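Local coordinates for protein D-glucosaminate-6-phosphate ammonia lyase (Salmonella typhimurium, PDB 7LCE) that belongs to the selenocysteine synthase-like branch of the pyridoxal-phosphate-dependent aminotransferase superfamily, with its cofactor covalently attached to the chain, at residues G296-A308 with R332-R346. Sequence-based numbering, arbitrary orientation.
Sequences GRAIWRIRVRVNA and RKYQLHQGVFSLDPR
Strands 300-306 and 340-343 pair antiparallel, their axes 4.7 Å apart at closest approach and their directions 155° apart, with Ile302-Leu343 and Val304-Phe341 as hydrogen-bonded pairs and Arg303-Ser342 and Arg305-Val340 as non-hydrogen-bonded ones. Val304 N to Phe341 O is 2.8 Å and Phe341 N to Val304 O 2.9 Å; Val306 N extends the ladder to the carbonyl of Gly339.

On the buried face, Val304 and Phe341 lie side by side. The Phe341 ring stands with CG between the backbone N and the carbonyl carbon (chi1 69°), which carries it back over its partner: Val304 CB sits 3.9 Å from the Phe341 ring centroid, 18° off the normal, a CH-pi contact. Val306 CG2 meets the edge of the same ring at Phe341 CE2 (3.7 Å), while Val304 CG2 packs on Leu343 CD1 (3.6 Å).

The other face carries Arg303, Arg305, Ser342 and Val340. Val340 CG1 rests against the bent Arg305 chain, whereas Arg303 turns to Asp289. Separately, where the pairing ends, Arg346 grips Asp344 side-on, NE to OD1 and NH2 to OD2, the latter at 2.6 Å on the syn lone pair and within the guanidinium plane. Arg301 adds a long, weak salt bridge from NE to Asp344 OD2 (3.5 Å), its plane steeply inclined to the carboxylate; its stronger partner is Asp293, through NH1. Ile299 CG2 lies over the centre of the Arg346 guanidinium. The carboxylates probably offset the charge gathered by these arginines.

Strand 300-306 is the middle of a three-stranded antiparallel sheet, between 286-292 and 340-343, and this contact is one edge pairing of it. Three helices cover the apolar face: 270-282 packs on Ile302 and Val304, 315-324 on Val306 and Phe341, and 352-365 on Phe341 and Leu343.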
loop_
_atom_site.group_PDB
_atom_site.type_symbol
_atom_site.label_atom_id
_atom_site.label_comp_id
_atom_site.label_asym_id
_atom_site.label_seq_id
_atom_site.Cartn_x
_atom_site.Cartn_y
_atom_site.Cartn_z
ATOM N N GLY A 296 -2.698 -20.573 56.147
ATOM C CA GLY A 296 -2.501 -21.651 57.093
ATOM C C GLY A 296 -1.385 -22.622 56.777
ATOM O O GLY A 296 -1.131 -23.521 57.591
ATOM N N ARG A 297 -0.743 -22.508 55.611
ATOM C CA ARG A 297 0.410 -23.328 55.242
ATOM C C ARG A 297 1.419 -23.477 56.380
ATOM O O ARG A 297 1.510 -22.621 57.266
ATOM C CB ARG A 297 1.105 -22.748 54.007
ATOM C CG ARG A 297 0.340 -22.952 52.709
ATOM C CD ARG A 297 1.137 -22.452 51.517
ATOM N NE ARG A 297 1.408 -21.022 51.613
ATOM C CZ ARG A 297 2.124 -20.332 50.735
ATOM N NH1 ARG A 297 2.663 -20.912 49.675
ATOM N NH2 ARG A 297 2.305 -19.029 50.928
ATOM N N ALA A 298 2.200 -24.555 56.341
ATOM C CA ALA A 298 3.248 -24.835 57.317
ATOM C C ALA A 298 4.434 -23.887 57.163
ATOM O O ALA A 298 5.588 -24.329 57.168
ATOM C CB ALA A 298 3.714 -26.287 57.200
ATOM N N ILE A 299 4.171 -22.590 57.023
ATOM C CA ILE A 299 5.211 -21.577 56.865
ATOM C C ILE A 299 5.140 -20.625 58.050
ATOM O O ILE A 299 4.150 -19.901 58.224
ATOM C CB ILE A 299 5.071 -20.809 55.544
ATOM C CG1 ILE A 299 4.834 -21.776 54.384
ATOM C CG2 ILE A 299 6.296 -19.942 55.294
ATOM C CD1 ILE A 299 4.404 -21.096 53.114
ATOM N N TRP A 300 6.183 -20.649 58.876
ATOM C CA TRP A 300 6.306 -19.819 60.064
ATOM C C TRP A 300 7.376 -18.760 59.830
ATOM O O TRP A 300 8.413 -19.040 59.219
ATOM C CB TRP A 300 6.669 -20.677 61.276
ATOM C CG TRP A 300 5.713 -21.810 61.485
ATOM C CD1 TRP A 300 5.806 -23.065 60.956
ATOM C CD2 TRP A 300 4.519 -21.796 62.275
ATOM N NE1 TRP A 300 4.743 -23.833 61.364
ATOM C CE2 TRP A 300 3.938 -23.078 62.177
ATOM C CE3 TRP A 300 3.882 -20.826 63.054
ATOM C CZ2 TRP A 300 2.755 -23.413 62.830
ATOM C CZ3 TRP A 300 2.708 -21.162 63.703
ATOM C CH2 TRP A 300 2.157 -22.444 63.587
ATOM N N ARG A 301 7.122 -17.543 60.309
ATOM C CA ARG A 301 8.041 -16.429 60.116
ATOM C C ARG A 301 8.186 -15.656 61.417
ATOM O O ARG A 301 7.292 -15.675 62.267
ATOM C CB ARG A 301 7.559 -15.478 59.010
ATOM C CG ARG A 301 7.446 -16.105 57.631
ATOM C CD ARG A 301 6.915 -15.108 56.610
ATOM N NE ARG A 301 6.822 -15.683 55.272
ATOM C CZ ARG A 301 5.712 -16.183 54.744
ATOM N NH1 ARG A 301 4.575 -16.207 55.418
ATOM N NH2 ARG A 301 5.746 -16.668 53.506
ATOM N N ILE A 302 9.319 -14.972 61.562
ATOM C CA ILE A 302 9.625 -14.189 62.756
ATOM C C ILE A 302 9.291 -12.736 62.445
ATOM O O ILE A 302 10.058 -12.032 61.782
ATOM C CB ILE A 302 11.081 -14.346 63.204
ATOM C CG1 ILE A 302 11.412 -15.809 63.499
ATOM C CG2 ILE A 302 11.360 -13.483 64.428
ATOM C CD1 ILE A 302 12.893 -16.062 63.676
ATOM N N ARG A 303 8.137 -12.291 62.928
ATOM C CA ARG A 303 7.721 -10.907 62.766
ATOM C C ARG A 303 8.412 -10.046 63.815
ATOM O O ARG A 303 8.306 -10.311 65.015
ATOM C CB ARG A 303 6.203 -10.801 62.889
ATOM C CG ARG A 303 5.653 -9.399 62.766
ATOM C CD ARG A 303 4.136 -9.415 62.833
ATOM N NE ARG A 303 3.650 -9.937 64.104
ATOM C CZ ARG A 303 2.392 -10.277 64.339
ATOM N NH1 ARG A 303 1.459 -10.159 63.408
ATOM N NH2 ARG A 303 2.058 -10.742 65.540
ATOM N N VAL A 304 9.113 -9.009 63.361
ATOM C CA VAL A 304 9.882 -8.129 64.234
ATOM C C VAL A 304 9.248 -6.749 64.175
ATOM O O VAL A 304 9.161 -6.142 63.100
ATOM C CB VAL A 304 11.362 -8.067 63.823
ATOM C CG1 VAL A 304 12.146 -7.213 64.807
ATOM C CG2 VAL A 304 11.948 -9.465 63.742
ATOM N N ARG A 305 8.813 -6.254 65.329
ATOM C CA ARG A 305 8.190 -4.945 65.441
ATOM C C ARG A 305 9.158 -3.990 66.123
ATOM O O ARG A 305 9.760 -4.333 67.147
ATOM C CB ARG A 305 6.877 -5.043 66.225
ATOM C CG ARG A 305 6.086 -3.749 66.317
ATOM C CD ARG A 305 4.684 -3.997 66.863
ATOM N NE ARG A 305 3.899 -4.881 66.008
ATOM C CZ ARG A 305 3.695 -6.172 66.242
ATOM N NH1 ARG A 305 4.204 -6.771 67.306
ATOM N NH2 ARG A 305 2.962 -6.879 65.388
ATOM N N VAL A 306 9.303 -2.796 65.557
ATOM C CA VAL A 306 10.262 -1.805 66.028
ATOM C C VAL A 306 9.496 -0.674 66.695
ATOM O O VAL A 306 8.494 -0.190 66.155
ATOM C CB VAL A 306 11.130 -1.275 64.874
ATOM C CG1 VAL A 306 12.257 -0.411 65.412
ATOM C CG2 VAL A 306 11.676 -2.428 64.053
ATOM N N ASN A 307 9.970 -0.252 67.863
ATOM C CA ASN A 307 9.418 0.903 68.560
ATOM C C ASN A 307 10.384 2.063 68.374
ATOM O O ASN A 307 11.484 2.061 68.937
ATOM C CB ASN A 307 9.198 0.600 70.040
ATOM C CG ASN A 307 8.524 1.742 70.770
ATOM O OD1 ASN A 307 9.168 2.496 71.497
ATOM N ND2 ASN A 307 7.219 1.883 70.570
ATOM N N ALA A 308 9.970 3.054 67.581
ATOM C CA ALA A 308 10.852 4.179 67.289
ATOM C C ALA A 308 11.208 4.949 68.553
ATOM O O ALA A 308 12.322 5.469 68.670
ATOM C CB ALA A 308 10.202 5.107 66.263
ATOM N N ARG A 332 11.999 -9.290 54.990
ATOM C CA ARG A 332 10.747 -8.966 54.318
ATOM C C ARG A 332 10.321 -7.560 54.721
ATOM O O ARG A 332 10.096 -7.286 55.906
ATOM C CB ARG A 332 9.662 -9.981 54.677
ATOM C CG ARG A 332 9.819 -11.339 54.015
ATOM C CD ARG A 332 8.728 -12.304 54.466
ATOM N NE ARG A 332 7.394 -11.901 54.036
ATOM C CZ ARG A 332 6.832 -12.267 52.893
ATOM N NH1 ARG A 332 7.466 -13.043 52.027
ATOM N NH2 ARG A 332 5.602 -11.848 52.610
ATOM N N LYS A 333 10.208 -6.672 53.736
ATOM C CA LYS A 333 9.873 -5.273 53.960
ATOM C C LYS A 333 8.465 -4.936 53.477
ATOM O O LYS A 333 8.183 -3.788 53.128
ATOM C CB LYS A 333 10.906 -4.364 53.299
ATOM C CG LYS A 333 11.323 -4.794 51.908
ATOM C CD LYS A 333 12.467 -3.933 51.403
ATOM C CE LYS A 333 12.046 -2.472 51.313
ATOM N NZ LYS A 333 13.166 -1.583 50.898
ATOM N N TYR A 334 7.575 -5.929 53.447
ATOM C CA TYR A 334 6.229 -5.711 52.926
ATOM C C TYR A 334 5.459 -4.722 53.796
ATOM O O TYR A 334 5.007 -3.674 53.319
ATOM C CB TYR A 334 5.488 -7.047 52.825
ATOM C CG TYR A 334 5.966 -7.925 51.686
ATOM C CD1 TYR A 334 7.214 -8.538 51.729
ATOM C CD2 TYR A 334 5.170 -8.142 50.568
ATOM C CE1 TYR A 334 7.656 -9.341 50.691
ATOM C CE2 TYR A 334 5.603 -8.943 49.525
ATOM C CZ TYR A 334 6.845 -9.541 49.592
ATOM O OH TYR A 334 7.280 -10.338 48.558
ATOM N N GLN A 335 5.300 -5.036 55.078
ATOM C CA GLN A 335 4.600 -4.154 56.010
ATOM C C GLN A 335 5.555 -3.215 56.733
ATOM O O GLN A 335 5.359 -2.897 57.909
ATOM C CB GLN A 335 3.785 -4.974 57.007
ATOM C CG GLN A 335 2.680 -5.825 56.391
ATOM C CD GLN A 335 3.187 -7.133 55.815
ATOM O OE1 GLN A 335 4.336 -7.518 56.034
ATOM N NE2 GLN A 335 2.329 -7.824 55.072
ATOM N N LEU A 336 6.604 -2.757 56.043
ATOM C CA LEU A 336 7.576 -1.861 56.661
ATOM C C LEU A 336 6.948 -0.526 57.042
ATOM O O LEU A 336 7.388 0.115 58.005
ATOM C CB LEU A 336 8.757 -1.645 55.713
ATOM C CG LEU A 336 10.129 -1.366 56.329
ATOM C CD1 LEU A 336 10.547 -2.496 57.249
ATOM C CD2 LEU A 336 11.163 -1.161 55.235
ATOM N N HIS A 337 5.924 -0.091 56.303
ATOM C CA HIS A 337 5.234 1.148 56.650
ATOM C C HIS A 337 4.491 1.026 57.975
ATOM O O HIS A 337 4.338 2.022 58.690
ATOM C CB HIS A 337 4.265 1.545 55.535
ATOM C CG HIS A 337 3.194 0.532 55.270
ATOM N ND1 HIS A 337 3.432 -0.647 54.595
ATOM C CD2 HIS A 337 1.878 0.522 55.588
ATOM C CE1 HIS A 337 2.310 -1.338 54.509
ATOM N NE2 HIS A 337 1.351 -0.651 55.105
ATOM N N GLN A 338 4.023 -0.173 58.315
ATOM C CA GLN A 338 3.346 -0.410 59.582
ATOM C C GLN A 338 4.307 -0.544 60.756
ATOM O O GLN A 338 3.857 -0.802 61.878
ATOM C CB GLN A 338 2.480 -1.668 59.482
ATOM C CG GLN A 338 1.451 -1.624 58.365
ATOM C CD GLN A 338 0.747 -2.953 58.168
ATOM O OE1 GLN A 338 0.821 -3.838 59.021
ATOM N NE2 GLN A 338 0.063 -3.100 57.040
ATOM N N GLY A 339 5.609 -0.382 60.530
ATOM C CA GLY A 339 6.582 -0.488 61.597
ATOM C C GLY A 339 7.043 -1.890 61.912
ATOM O O GLY A 339 7.568 -2.124 63.005
ATOM N N VAL A 340 6.862 -2.835 60.993
ATOM C CA VAL A 340 7.231 -4.230 61.202
ATOM C C VAL A 340 8.006 -4.720 59.986
ATOM O O VAL A 340 7.683 -4.369 58.846
ATOM C CB VAL A 340 6.001 -5.129 61.465
ATOM C CG1 VAL A 340 5.323 -4.738 62.772
ATOM C CG2 VAL A 340 5.016 -5.051 60.317
ATOM N N PHE A 341 9.046 -5.510 60.235
ATOM C CA PHE A 341 9.718 -6.275 59.195
ATOM C C PHE A 341 9.801 -7.728 59.634
ATOM O O PHE A 341 9.843 -8.031 60.829
ATOM C CB PHE A 341 11.119 -5.710 58.865
ATOM C CG PHE A 341 12.134 -5.890 59.961
ATOM C CD1 PHE A 341 12.912 -7.035 60.030
ATOM C CD2 PHE A 341 12.329 -4.896 60.905
ATOM C CE1 PHE A 341 13.848 -7.193 61.034
ATOM C CE2 PHE A 341 13.265 -5.050 61.911
ATOM C CZ PHE A 341 14.026 -6.199 61.974
ATOM N N SER A 342 9.793 -8.632 58.660
ATOM C CA SER A 342 9.747 -10.056 58.942
ATOM C C SER A 342 10.937 -10.773 58.320
ATOM O O SER A 342 11.558 -10.293 57.366
ATOM C CB SER A 342 8.443 -10.669 58.417
ATOM O OG SER A 342 8.400 -12.062 58.665
ATOM N N LEU A 343 11.244 -11.941 58.878
ATOM C CA LEU A 343 12.353 -12.778 58.438
ATOM C C LEU A 343 11.801 -14.142 58.054
ATOM O O LEU A 343 11.205 -14.830 58.890
ATOM C CB LEU A 343 13.428 -12.927 59.520
ATOM C CG LEU A 343 14.251 -11.757 60.073
ATOM C CD1 LEU A 343 13.408 -10.647 60.660
ATOM C CD2 LEU A 343 15.211 -12.286 61.126
ATOM N N ASP A 344 12.012 -14.535 56.800
ATOM C CA ASP A 344 11.555 -15.829 56.315
ATOM C C ASP A 344 12.686 -16.829 56.515
ATOM O O ASP A 344 13.723 -16.713 55.843
ATOM C CB ASP A 344 11.161 -15.745 54.848
ATOM C CG ASP A 344 10.330 -16.927 54.394
ATOM O OD1 ASP A 344 10.442 -18.010 55.006
ATOM O OD2 ASP A 344 9.565 -16.773 53.418
ATOM N N PRO A 345 12.543 -17.811 57.407
ATOM C CA PRO A 345 13.675 -18.695 57.726
ATOM C C PRO A 345 13.995 -19.712 56.644
ATOM O O PRO A 345 15.008 -20.413 56.766
ATOM C CB PRO A 345 13.214 -19.392 59.009
ATOM C CG PRO A 345 11.725 -19.440 58.866
ATOM C CD PRO A 345 11.336 -18.155 58.180
ATOM N N ARG A 346 13.172 -19.821 55.601
ATOM C CA ARG A 346 13.381 -20.859 54.597
ATOM C C ARG A 346 14.686 -20.649 53.833
ATOM O O ARG A 346 15.378 -21.620 53.504
ATOM C CB ARG A 346 12.180 -20.904 53.651
ATOM C CG ARG A 346 10.876 -21.243 54.371
ATOM C CD ARG A 346 9.669 -21.248 53.442
ATOM N NE ARG A 346 9.230 -19.897 53.112
ATOM C CZ ARG A 346 8.279 -19.608 52.235
ATOM N NH1 ARG A 346 7.629 -20.557 51.583
ATOM N NH2 ARG A 346 7.967 -18.334 52.012
#